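Long-range contact in zona occludens toxin N-terminal domain-containing protein (Neisseria meningitidis MC58, PDB 2R2A), which is the N-terminal, P-loop NTPase-like domain of a membrane-associated zonular occludens toxin homologue and probably binds nucleotide, though its function is not established: residues Asn139-Ala151 with Leu160-Lys172. Sequence-based numbering, arbitrary orientation. Where two conformers were deposited one is given.
Sequences NLRTLVRKHYHIA and LLEWKICADDPVK
His149 pairs with Leu161, and His147 with Trp163, as antiparallel hydrogen-bonded pairs of the hairpin between strands 144-152 and 158-163. Leu161 N reaches His149 O at 2.8 Å. The His149 side chain starts at CB, which lies in the plane of the Trp163 indole, 3.6 Å from Trp163 CZ3 at the edge. With chi1 at 176°, CG stands anti to the backbone N, and the ring slides under Pro170, whose CB sits 3.5 Å from His149 CG in a CH-pi contact over the face. Further out, His149 ND1 is hydrogen-bonded to Thr11 OG1, and His149 NE2 meets Val171 CG2 at 3.9 Å. Trp163 in turn carries Ala167 CB over the centre of one face, while its CE3 lies 3.7 Å from His147 CD2, the two rings oblique. Beyond the strands, in the conformer given, Arg141 NH1 makes a salt bridge with Asp168 OD1 at 3.0 Å, in the guanidinium plane but from above the carboxylate, while Arg141 NE is hydrogen-bonded to Leu136 O. A water joins Arg141 O and Val144 O to Cys166 N. Strand 144-152 also pairs with strand 7-11, which leads into a probable Walker A loop. Gripped at ND1 by Thr11 and covered on one face by Pro170, the His149 ring is probably held in its rotation beside that loop.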
ATOM      1  N   ASN A 139      -2.370  14.212  -4.111  1.00 21.69           N
ATOM      2  CA  ASN A 139      -1.289  14.026  -5.075  1.00 22.36           C
ATOM      3  C   ASN A 139      -0.872  12.552  -5.165  1.00 22.08           C
ATOM      4  O   ASN A 139      -0.427  12.090  -6.215  1.00 23.35           O
ATOM      5  CB  ASN A 139      -0.124  14.998  -4.764  1.00 22.78           C
ATOM      6  CG  ASN A 139      -0.400  16.427  -5.267  1.00 25.09           C
ATOM      7  OD1 ASN A 139      -0.901  16.615  -6.385  1.00 29.13           O
ATOM      8  ND2 ASN A 139      -0.039  17.433  -4.468  1.00 24.36           N
ATOM      9  N   LEU A 140      -1.080  11.796  -4.086  1.00 20.32           N
ATOM     10  CA  LEU A 140      -0.906  10.345  -4.132  1.00 19.85           C
ATOM     11  C   LEU A 140      -2.134   9.683  -4.772  1.00 19.43           C
ATOM     12  O   LEU A 140      -1.997   8.773  -5.593  1.00 19.45           O
ATOM     13  CB  LEU A 140      -0.708   9.769  -2.711  1.00 20.08           C
ATOM     14  CG  LEU A 140      -0.667   8.256  -2.427  1.00 21.51           C
ATOM     15  CD1 LEU A 140       0.392   7.528  -3.240  1.00 21.76           C
ATOM     16  CD2 LEU A 140      -0.397   8.071  -0.877  1.00 19.69           C
ATOM     17  N   ARG A 141      -3.327  10.150  -4.398  1.00 18.62           N
ATOM     18  CA  ARG A 141      -4.581   9.573  -4.896  0.60 18.53           C
ATOM     19  C   ARG A 141      -4.693   9.663  -6.408  1.00 18.91           C
ATOM     20  O   ARG A 141      -5.189   8.729  -7.078  1.00 18.74           O
ATOM     21  CB  ARG A 141      -5.778  10.264  -4.248  0.60 17.89           C
ATOM     22  CG  ARG A 141      -6.055   9.783  -2.839  0.60 15.82           C
ATOM     23  CD  ARG A 141      -7.327  10.400  -2.293  0.60 12.60           C
ATOM     24  NE  ARG A 141      -7.121  11.638  -1.505  0.60 10.02           N
ATOM     25  CZ  ARG A 141      -8.020  12.618  -1.429  0.60 14.07           C
ATOM     26  NH1 ARG A 141      -9.141  12.525  -2.136  0.60 13.79           N
ATOM     27  NH2 ARG A 141      -7.806  13.704  -0.668  0.60 12.20           N
ATOM     28  N   THR A 142      -4.239  10.793  -6.961  1.00 18.73           N
ATOM     29  CA  THR A 142      -4.289  11.010  -8.412  0.60 19.07           C
ATOM     30  C   THR A 142      -3.502   9.948  -9.196  1.00 18.55           C
ATOM     31  O   THR A 142      -3.790   9.695 -10.361  1.00 18.69           O
ATOM     32  CB  THR A 142      -3.820  12.444  -8.803  0.60 18.84           C
ATOM     33  OG1 THR A 142      -4.338  12.787 -10.091  0.60 20.57           O
ATOM     34  CG2 THR A 142      -2.292  12.538  -8.849  0.60 19.55           C
ATOM     35  N   LEU A 143      -2.505   9.350  -8.554  1.00 17.70           N
ATOM     36  CA  LEU A 143      -1.633   8.357  -9.192  1.00 17.74           C
ATOM     37  C   LEU A 143      -2.119   6.914  -9.081  1.00 17.53           C
ATOM     38  O   LEU A 143      -1.568   6.015  -9.731  1.00 18.67           O
ATOM     39  CB  LEU A 143      -0.232   8.455  -8.606  1.00 18.22           C
ATOM     40  CG  LEU A 143       0.455   9.796  -8.782  1.00 16.91           C
ATOM     41  CD1 LEU A 143       1.553   9.809  -7.757  1.00 20.22           C
ATOM     42  CD2 LEU A 143       0.965  10.020 -10.229  1.00 18.39           C
ATOM     43  N   VAL A 144      -3.160   6.691  -8.298  1.00 16.25           N
ATOM     44  CA  VAL A 144      -3.659   5.336  -8.040  1.00 16.61           C
ATOM     45  C   VAL A 144      -4.248   4.794  -9.321  1.00 16.18           C
ATOM     46  O   VAL A 144      -5.000   5.508  -9.994  1.00 16.71           O
ATOM     47  CB  VAL A 144      -4.748   5.350  -6.915  1.00 17.28           C
ATOM     48  CG1 VAL A 144      -5.478   3.969  -6.845  1.00 16.70           C
ATOM     49  CG2 VAL A 144      -4.119   5.755  -5.586  1.00 17.15           C
ATOM     50  N   ARG A 145      -3.905   3.556  -9.666  1.00 15.57           N
ATOM     51  CA  ARG A 145      -4.435   2.881 -10.875  1.00 16.90           C
ATOM     52  C   ARG A 145      -5.213   1.596 -10.542  1.00 16.29           C
ATOM     53  O   ARG A 145      -5.716   0.914 -11.428  1.00 14.30           O
ATOM     54  CB  ARG A 145      -3.318   2.607 -11.899  1.00 17.28           C
ATOM     55  CG  ARG A 145      -2.907   3.871 -12.645  1.00 19.08           C
ATOM     56  CD  ARG A 145      -2.043   3.526 -13.881  1.00 29.26           C
ATOM     57  NE  ARG A 145      -1.287   4.686 -14.355  1.00 34.65           N
ATOM     58  CZ  ARG A 145      -1.508   5.326 -15.505  1.00 37.66           C
ATOM     59  NH1 ARG A 145      -2.475   4.920 -16.336  1.00 36.29           N
ATOM     60  NH2 ARG A 145      -0.745   6.369 -15.828  1.00 38.67           N
ATOM     61  N   LYS A 146      -5.300   1.279  -9.251  1.00 16.45           N
ATOM     62  CA  LYS A 146      -6.170   0.197  -8.783  1.00 18.29           C
ATOM     63  C   LYS A 146      -6.630   0.515  -7.349  1.00 16.47           C
ATOM     64  O   LYS A 146      -5.817   0.773  -6.467  1.00 16.59           O
ATOM     65  CB  LYS A 146      -5.473  -1.183  -8.879  1.00 17.91           C
ATOM     66  CG  LYS A 146      -6.311  -2.358  -8.307  1.00 21.06           C
ATOM     67  CD  LYS A 146      -5.897  -3.729  -8.887  1.00 22.92           C
ATOM     68  CE  LYS A 146      -4.650  -4.374  -8.199  1.00 28.35           C
ATOM     69  NZ  LYS A 146      -4.544  -5.934  -8.327  1.00 23.88           N
ATOM     70  N   HIS A 147      -7.937   0.539  -7.112  1.00 15.45           N
ATOM     71  CA  HIS A 147      -8.455   0.840  -5.770  1.00 15.08           C
ATOM     72  C   HIS A 147      -9.389  -0.292  -5.370  1.00 16.05           C
ATOM     73  O   HIS A 147     -10.300  -0.588  -6.101  1.00 15.27           O
ATOM     74  CB  HIS A 147      -9.137   2.214  -5.791  1.00 15.61           C
ATOM     75  CG  HIS A 147      -9.811   2.665  -4.529  1.00 16.40           C
ATOM     76  ND1 HIS A 147      -9.625   2.094  -3.285  1.00 18.30           N
ATOM     77  CD2 HIS A 147     -10.623   3.734  -4.324  1.00 14.40           C
ATOM     78  CE1 HIS A 147     -10.309   2.772  -2.377  1.00 12.10           C
ATOM     79  NE2 HIS A 147     -10.927   3.767  -2.992  1.00 19.27           N
ATOM     80  N   TYR A 148      -9.075  -0.998  -4.280  1.00 15.04           N
ATOM     81  CA  TYR A 148     -10.017  -1.968  -3.707  1.00 16.34           C
ATOM     82  C   TYR A 148     -10.572  -1.395  -2.445  1.00 16.12           C
ATOM     83  O   TYR A 148      -9.828  -0.814  -1.628  1.00 16.66           O
ATOM     84  CB  TYR A 148      -9.258  -3.222  -3.282  1.00 16.47           C
ATOM     85  CG  TYR A 148      -8.713  -4.054  -4.400  1.00 17.69           C
ATOM     86  CD1 TYR A 148      -9.550  -4.690  -5.320  1.00 19.56           C
ATOM     87  CD2 TYR A 148      -7.344  -4.241  -4.510  1.00 19.73           C
ATOM     88  CE1 TYR A 148      -8.996  -5.533  -6.338  1.00 22.36           C
ATOM     89  CE2 TYR A 148      -6.800  -5.028  -5.502  1.00 23.83           C
ATOM     90  CZ  TYR A 148      -7.626  -5.678  -6.418  1.00 22.50           C
ATOM     91  OH  TYR A 148      -7.036  -6.480  -7.391  1.00 20.86           O
ATOM     92  N   HIS A 149     -11.864  -1.550  -2.252  1.00 14.72           N
ATOM     93  CA  HIS A 149     -12.458  -1.138  -0.995  1.00 15.51           C
ATOM     94  C   HIS A 149     -13.298  -2.330  -0.477  1.00 15.83           C
ATOM     95  O   HIS A 149     -14.058  -2.962  -1.257  1.00 15.81           O
ATOM     96  CB  HIS A 149     -13.375   0.076  -1.200  1.00 15.34           C
ATOM     97  CG  HIS A 149     -14.092   0.475   0.065  1.00 16.12           C
ATOM     98  ND1 HIS A 149     -13.509   1.288   1.018  1.00 15.08           N
ATOM     99  CD2 HIS A 149     -15.316   0.155   0.540  1.00 14.28           C
ATOM    100  CE1 HIS A 149     -14.363   1.461   2.021  1.00 16.32           C
ATOM    101  NE2 HIS A 149     -15.442   0.750   1.773  1.00 15.31           N
ATOM    102  N   ILE A 150     -13.147  -2.662   0.796  1.00 15.04           N
ATOM    103  CA  ILE A 150     -13.917  -3.738   1.402  1.00 14.35           C
ATOM    104  C   ILE A 150     -15.173  -3.140   2.032  1.00 13.61           C
ATOM    105  O   ILE A 150     -15.110  -2.351   2.989  1.00 14.34           O
ATOM    106  CB  ILE A 150     -13.070  -4.516   2.471  1.00 12.64           C
ATOM    107  CG1 ILE A 150     -11.761  -5.012   1.826  1.00 15.64           C
ATOM    108  CG2 ILE A 150     -13.922  -5.681   3.058  1.00 13.37           C
ATOM    109  CD1 ILE A 150     -10.753  -5.489   2.885  1.00 15.83           C
ATOM    110  N   ALA A 151     -16.322  -3.499   1.468  1.00 11.62           N
ATOM    111  CA  ALA A 151     -17.584  -3.018   1.982  1.00 14.32           C
ATOM    112  C   ALA A 151     -18.248  -4.155   2.748  1.00 14.92           C
ATOM    113  O   ALA A 151     -18.082  -5.336   2.400  1.00 16.13           O
ATOM    114  CB  ALA A 151     -18.461  -2.555   0.805  1.00 14.34           C
ATOM    115  N   LEU A 160     -15.765  -7.008  -2.134  1.00 11.50           N
ATOM    116  CA  LEU A 160     -14.640  -6.262  -2.583  1.00 13.12           C
ATOM    117  C   LEU A 160     -15.092  -5.393  -3.796  1.00 13.46           C
ATOM    118  O   LEU A 160     -15.546  -5.924  -4.784  1.00 13.00           O
ATOM    119  CB  LEU A 160     -13.582  -7.268  -3.030  1.00 13.10           C
ATOM    120  CG  LEU A 160     -12.281  -6.609  -3.361  1.00 18.41           C
ATOM    121  CD1 LEU A 160     -11.651  -6.196  -2.031  1.00 18.40           C
ATOM    122  CD2 LEU A 160     -11.441  -7.627  -4.095  1.00 21.33           C
ATOM    123  N   LEU A 161     -14.977  -4.080  -3.669  1.00 12.84           N
ATOM    124  CA  LEU A 161     -15.288  -3.124  -4.745  1.00 13.91           C
ATOM    125  C   LEU A 161     -13.955  -2.789  -5.394  1.00 15.29           C
ATOM    126  O   LEU A 161     -12.934  -2.548  -4.686  1.00 16.02           O
ATOM    127  CB  LEU A 161     -15.948  -1.868  -4.166  1.00 13.26           C
ATOM    128  CG  LEU A 161     -17.254  -2.061  -3.332  1.00 13.36           C
ATOM    129  CD1 LEU A 161     -17.732  -0.706  -2.833  1.00 13.85           C
ATOM    130  CD2 LEU A 161     -18.333  -2.680  -4.210  1.00 11.85           C
ATOM    131  N   GLU A 162     -13.957  -2.730  -6.714  1.00 15.01           N
ATOM    132  CA  GLU A 162     -12.727  -2.432  -7.441  1.00 15.64           C
ATOM    133  C   GLU A 162     -12.941  -1.341  -8.502  1.00 14.67           C
ATOM    134  O   GLU A 162     -13.877  -1.422  -9.308  1.00 13.83           O
ATOM    135  CB  GLU A 162     -12.195  -3.678  -8.142  1.00 17.04           C
ATOM    136  CG  GLU A 162     -10.838  -3.415  -8.766  1.00 22.92           C
ATOM    137  CD  GLU A 162     -10.349  -4.519  -9.681  1.00 29.46           C
ATOM    138  OE1 GLU A 162     -10.814  -5.682  -9.583  1.00 30.06           O
ATOM    139  OE2 GLU A 162      -9.464  -4.188 -10.495  1.00 32.72           O
ATOM    140  N   TRP A 163     -12.039  -0.362  -8.494  1.00 14.36           N
ATOM    141  CA  TRP A 163     -12.015   0.675  -9.531  1.00 15.63           C
ATOM    142  C   TRP A 163     -10.609   0.752 -10.108  1.00 16.87           C
ATOM    143  O   TRP A 163      -9.657   0.258  -9.493  1.00 15.82           O
ATOM    144  CB  TRP A 163     -12.369   2.051  -8.957  1.00 14.94           C
ATOM    145  CG  TRP A 163     -13.727   2.186  -8.288  1.00 14.31           C
ATOM    146  CD1 TRP A 163     -14.887   2.637  -8.846  1.00 15.09           C
ATOM    147  CD2 TRP A 163     -13.999   1.969  -6.906  1.00 14.17           C
ATOM    148  NE1 TRP A 163     -15.892   2.693  -7.899  1.00 15.05           N
ATOM    149  CE2 TRP A 163     -15.372   2.280  -6.697  1.00 15.18           C
ATOM    150  CE3 TRP A 163     -13.225   1.499  -5.823  1.00 13.28           C
ATOM    151  CZ2 TRP A 163     -15.989   2.138  -5.442  1.00 16.44           C
ATOM    152  CZ3 TRP A 163     -13.824   1.380  -4.556  1.00 16.21           C
ATOM    153  CH2 TRP A 163     -15.208   1.699  -4.388  1.00 14.75           C
ATOM    154  N   LYS A 164     -10.491   1.427 -11.262  1.00 17.29           N
ATOM    155  CA  LYS A 164      -9.208   1.623 -11.921  1.00 19.55           C
ATOM    156  C   LYS A 164      -8.602   2.986 -11.573  1.00 20.56           C
ATOM    157  O   LYS A 164      -7.530   3.354 -12.088  1.00 20.47           O
ATOM    158  CB  LYS A 164      -9.388   1.522 -13.454  1.00 20.28           C
ATOM    159  CG  LYS A 164      -9.869   0.183 -13.938  1.00 24.11           C
ATOM    160  CD  LYS A 164      -8.935  -0.932 -13.532  1.00 31.18           C
ATOM    161  CE  LYS A 164      -8.982  -2.084 -14.542  1.00 37.61           C
ATOM    162  NZ  LYS A 164      -8.447  -3.368 -13.971  1.00 40.14           N
ATOM    163  N   ILE A 165      -9.298   3.735 -10.723  1.00 19.85           N
ATOM    164  CA  ILE A 165      -8.785   4.994 -10.217  1.00 21.04           C
ATOM    165  C   ILE A 165      -9.189   5.070  -8.749  1.00 20.71           C
ATOM    166  O   ILE A 165      -9.931   4.211  -8.265  1.00 20.05           O
ATOM    167  CB  ILE A 165      -9.323   6.228 -11.011  1.00 21.04           C
ATOM    168  CG1 ILE A 165     -10.846   6.415 -10.800  1.00 20.31           C
ATOM    169  CG2 ILE A 165      -8.934   6.132 -12.493  1.00 22.42           C
ATOM    170  CD1 ILE A 165     -11.406   7.654 -11.594  1.00 23.84           C
ATOM    171  N   CYS A 166      -8.682   6.068  -8.034  1.00 20.79           N
ATOM    172  CA  CYS A 166      -9.094   6.255  -6.651  1.00 19.40           C
ATOM    173  C   CYS A 166     -10.553   6.723  -6.609  1.00 19.40           C
ATOM    174  O   CYS A 166     -10.931   7.724  -7.233  1.00 20.53           O
ATOM    175  CB  CYS A 166      -8.167   7.242  -5.924  1.00 20.37           C
ATOM    176  SG  CYS A 166      -8.725   7.587  -4.253  1.00 21.22           S
ATOM    177  N   ALA A 167     -11.401   5.977  -5.915  1.00 19.06           N
ATOM    178  CA  ALA A 167     -12.788   6.386  -5.711  1.00 18.29           C
ATOM    179  C   ALA A 167     -12.818   7.103  -4.384  1.00 18.30           C
ATOM    180  O   ALA A 167     -12.774   6.468  -3.336  1.00 17.83           O
ATOM    181  CB  ALA A 167     -13.758   5.192  -5.682  1.00 18.56           C
ATOM    182  N   ASP A 168     -12.925   8.428  -4.420  1.00 18.21           N
ATOM    183  CA  ASP A 168     -12.822   9.208  -3.171  1.00 18.71           C
ATOM    184  C   ASP A 168     -13.927   8.914  -2.138  1.00 18.05           C
ATOM    185  O   ASP A 168     -13.730   9.126  -0.937  1.00 19.08           O
ATOM    186  CB  ASP A 168     -12.882  10.713  -3.506  1.00 18.81           C
ATOM    187  CG  ASP A 168     -11.597  11.227  -4.122  1.00 21.84           C
ATOM    188  OD1 ASP A 168     -10.530  10.589  -3.981  1.00 22.50           O
ATOM    189  OD2 ASP A 168     -11.652  12.275  -4.787  1.00 23.83           O
ATOM    190  N   ASP A 169     -15.092   8.483  -2.608  1.00 17.80           N
ATOM    191  CA  ASP A 169     -16.211   8.129  -1.739  0.60 19.35           C
ATOM    192  C   ASP A 169     -16.632   6.716  -2.141  1.00 19.66           C
ATOM    193  O   ASP A 169     -17.524   6.563  -2.952  1.00 19.47           O
ATOM    194  CB  ASP A 169     -17.390   9.106  -1.918  0.60 19.23           C
ATOM    195  CG  ASP A 169     -17.009  10.538  -1.583  0.60 22.04           C
ATOM    196  OD1 ASP A 169     -17.008  10.898  -0.385  0.60 24.05           O
ATOM    197  OD2 ASP A 169     -16.709  11.300  -2.520  0.60 24.74           O
ATOM    198  N   PRO A 170     -15.940   5.698  -1.609  1.00 20.90           N
ATOM    199  CA  PRO A 170     -16.131   4.313  -2.106  1.00 22.18           C
ATOM    200  C   PRO A 170     -17.542   3.717  -2.004  1.00 23.48           C
ATOM    201  O   PRO A 170     -18.027   3.161  -2.979  1.00 24.54           O
ATOM    202  CB  PRO A 170     -15.125   3.492  -1.300  1.00 22.27           C
ATOM    203  CG  PRO A 170     -14.207   4.478  -0.594  1.00 22.27           C
ATOM    204  CD  PRO A 170     -14.901   5.816  -0.563  1.00 19.99           C
ATOM    205  N   VAL A 171     -18.196   3.828  -0.853  1.00 25.85           N
ATOM    206  CA  VAL A 171     -19.561   3.263  -0.726  1.00 26.73           C
ATOM    207  C   VAL A 171     -20.525   4.011  -1.660  1.00 27.41           C
ATOM    208  O   VAL A 171     -21.240   3.379  -2.445  1.00 28.84           O
ATOM    209  CB  VAL A 171     -20.018   3.162   0.775  1.00 27.23           C
ATOM    210  CG1 VAL A 171     -21.462   2.618   0.895  1.00 28.49           C
ATOM    211  CG2 VAL A 171     -19.064   2.264   1.577  1.00 28.96           C
ATOM    212  N   LYS A 172     -20.506   5.341  -1.640  1.00 26.80           N
ATOM    213  CA  LYS A 172     -21.290   6.163  -2.577  1.00 27.67           C
ATOM    214  C   LYS A 172     -20.998   5.873  -4.083  1.00 26.32           C
ATOM    215  O   LYS A 172     -21.885   6.025  -4.937  1.00 25.54           O
ATOM    216  CB  LYS A 172     -21.082   7.651  -2.223  1.00 27.95           C
ATOM    217  CG  LYS A 172     -21.941   8.669  -2.957  1.00 31.23           C
ATOM    218  CD  LYS A 172     -22.106   9.978  -2.108  1.00 30.49           C
ATOM    219  CE  LYS A 172     -22.358  11.200  -2.985  1.00 35.49           C
ATOM    220  NZ  LYS A 172     -23.184  12.271  -2.309  1.00 38.41           N
TER
HETATM  221  O   HOH W   1      -6.696   7.616  -9.197  1.00 27.99           O
HETATM  222  O   HOH W   2      -8.666  -7.068  -9.330  1.00 43.63           O